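Local coordinates for phosphate ABC transporter, phosphate-binding protein (Clostridium perfringens, PDB 4Q8R) that probably binds inorganic phosphate with high affinity outside the cell and hands it to an ABC-type transporter for uptake, at residues Leu94-Val97 with Gln98-Asp101. Numbering follows the deposited sequence.
Sequences LTLV and QIKD
T95 and Q98 reach for each other's backbone at the start of helix 96-103 and close a capping box. T95 sits at the N-cap. Its OG1 lies between its own N and carbonyl carbon (chi1 67°), which points the hydroxyl forward to the first turn, where it accepts from Q98 N at 3.0 Å. In return, Q98 sends its amide back toward the strand end: CG lies beside the backbone N, the chain runs extended beyond it, and OE1 takes the N-H of T95 at 2.9 Å. That bond is nearly straight (168° at the hydrogen) and arrives in the plane of the side-chain carbonyl, on a lone pair. A weak bond of 3.4 Å from T95 OG1 to Q98 OE1 spans the box, while Q98 CG passes 3.3 Å from T95 OG1, the two side chains meeting at a slant.

L94, the last residue of strand 93-94, crosses the glutamine at about a right angle, with CD2 3.7 Å from OE1. Nearer its backbone, L94 CB rests against I99 CG1 at 3.9 Å. I99 is buried, and it also meets F135 and V139 of helix 130-139, so the I99 side chain packs between the strand end and that helix. Behind the cap, regular i to i+4 bonds take over: I99 N to T95 O, K100 N to L96 O and D101 N to V97 O.

The turn is a strand-to-helix junction, with L94 hydrogen-bonded through its backbone to K186 and D188, and D188 OD1 accepting from L96 N. Two N-H groups of the helix start, those of L96 and Q98, are thus satisfied by side-chain oxygens. The D188 carboxylate, placed at this end, would probably interact favourably with the helix dipole, while the amide of Q98 ties the N-cap residue to the turn it starts.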
ATOM      1  N   LEU A  94       2.757  19.278  -1.079  1.00 28.56           N
ATOM      2  CA  LEU A  94       1.985  19.485   0.148  1.00 27.40           C
ATOM      3  C   LEU A  94       2.808  19.108   1.367  1.00 25.66           C
ATOM      4  O   LEU A  94       3.585  18.138   1.305  1.00 25.47           O
ATOM      5  CB  LEU A  94       0.702  18.641   0.111  1.00 23.26           C
ATOM      6  CG  LEU A  94      -0.363  19.011  -0.942  1.00 25.33           C
ATOM      7  CD1 LEU A  94      -1.476  18.011  -1.030  1.00 26.83           C
ATOM      8  CD2 LEU A  94      -0.921  20.395  -0.614  1.00 25.64           C
ATOM      9  N   THR A  95       2.636  19.810   2.468  1.00 23.32           N
ATOM     10  CA  THR A  95       3.244  19.420   3.753  1.00 25.20           C
ATOM     11  C   THR A  95       2.327  18.344   4.411  1.00 22.93           C
ATOM     12  O   THR A  95       1.122  18.217   4.069  1.00 24.39           O
ATOM     13  CB  THR A  95       3.388  20.608   4.666  1.00 22.14           C
ATOM     14  OG1 THR A  95       2.056  21.064   5.033  1.00 22.76           O
ATOM     15  CG2 THR A  95       4.238  21.706   4.001  1.00 26.29           C
ATOM     16  N   LEU A  96       2.861  17.563   5.360  1.00 23.50           N
ATOM     17  CA  LEU A  96       2.044  16.581   6.005  1.00 22.40           C
ATOM     18  C   LEU A  96       0.843  17.224   6.693  1.00 21.57           C
ATOM     19  O   LEU A  96      -0.251  16.653   6.675  1.00 25.00           O
ATOM     20  CB  LEU A  96       2.809  15.737   7.002  1.00 27.15           C
ATOM     21  CG  LEU A  96       3.731  14.645   6.475  1.00 29.39           C
ATOM     22  CD1 LEU A  96       4.405  13.995   7.667  1.00 34.74           C
ATOM     23  CD2 LEU A  96       2.948  13.620   5.688  1.00 27.85           C
ATOM     24  N   VAL A  97       1.041  18.380   7.284  1.00 23.00           N
ATOM     25  CA  VAL A  97      -0.059  19.058   7.969  0.84 23.29           C
ATOM     26  C   VAL A  97      -1.103  19.562   6.981  1.00 20.23           C
ATOM     27  O   VAL A  97      -2.342  19.549   7.302  1.00 22.25           O
ATOM     28  CB  VAL A  97       0.413  20.075   8.964  0.84 22.74           C
ATOM     29  CG1 VAL A  97       1.033  21.345   8.347  0.84 21.97           C
ATOM     30  CG2 VAL A  97      -0.744  20.436   9.950  0.84 25.15           C
ATOM     31  N   GLN A  98      -0.671  20.042   5.783  1.00 20.77           N
ATOM     32  CA  GLN A  98      -1.687  20.343   4.752  1.00 22.37           C
ATOM     33  C   GLN A  98      -2.504  19.099   4.424  1.00 21.66           C
ATOM     34  O   GLN A  98      -3.738  19.146   4.282  1.00 20.94           O
ATOM     35  CB  GLN A  98      -1.082  20.901   3.484  1.00 21.23           C
ATOM     36  CG  GLN A  98      -0.627  22.330   3.651  1.00 21.63           C
ATOM     37  CD  GLN A  98       0.102  22.824   2.418  1.00 24.42           C
ATOM     38  OE1 GLN A  98       1.009  22.160   1.970  1.00 26.94           O
ATOM     39  NE2 GLN A  98      -0.223  24.001   1.965  1.00 25.80           N
ATOM     40  N   ILE A  99      -1.840  17.930   4.301  1.00 22.98           N
ATOM     41  CA  ILE A  99      -2.531  16.704   3.961  1.00 19.75           C
ATOM     42  C   ILE A  99      -3.560  16.354   5.094  1.00 19.46           C
ATOM     43  O   ILE A  99      -4.684  15.955   4.818  1.00 21.40           O
ATOM     44  CB  ILE A  99      -1.525  15.556   3.698  1.00 20.52           C
ATOM     45  CG1 ILE A  99      -0.731  15.893   2.466  1.00 23.00           C
ATOM     46  CG2 ILE A  99      -2.242  14.227   3.462  1.00 23.56           C
ATOM     47  CD1 ILE A  99       0.583  15.143   2.350  1.00 23.09           C
ATOM     48  N   LYS A 100      -3.101  16.512   6.326  1.00 19.68           N
ATOM     49  CA  LYS A 100      -3.976  16.250   7.482  1.00 21.65           C
ATOM     50  C   LYS A 100      -5.189  17.153   7.372  1.00 19.83           C
ATOM     51  O   LYS A 100      -6.323  16.705   7.589  1.00 21.90           O
ATOM     52  CB  LYS A 100      -3.286  16.492   8.776  1.00 22.47           C
ATOM     53  CG  LYS A 100      -4.074  16.107  10.066  1.00 26.96           C
ATOM     54  CD  LYS A 100      -3.275  16.420  11.303  1.00 31.97           C
ATOM     55  CE  LYS A 100      -4.188  16.487  12.482  1.00 38.45           C
ATOM     56  NZ  LYS A 100      -3.441  16.542  13.745  1.00 50.61           N
ATOM     57  N   ASP A 101      -4.967  18.432   7.128  1.00 21.28           N
ATOM     58  CA  ASP A 101      -6.075  19.396   7.001  1.00 21.35           C
ATOM     59  C   ASP A 101      -7.055  19.042   5.919  1.00 21.50           C
ATOM     60  O   ASP A 101      -8.270  19.211   6.097  1.00 22.20           O
ATOM     61  CB  ASP A 101      -5.518  20.790   6.709  1.00 24.18           C
ATOM     62  CG  ASP A 101      -4.854  21.431   7.887  1.00 26.93           C
ATOM     63  OD1 ASP A 101      -4.883  20.904   9.046  1.00 26.35           O
ATOM     64  OD2 ASP A 101      -4.326  22.541   7.693  1.00 28.86           O
TER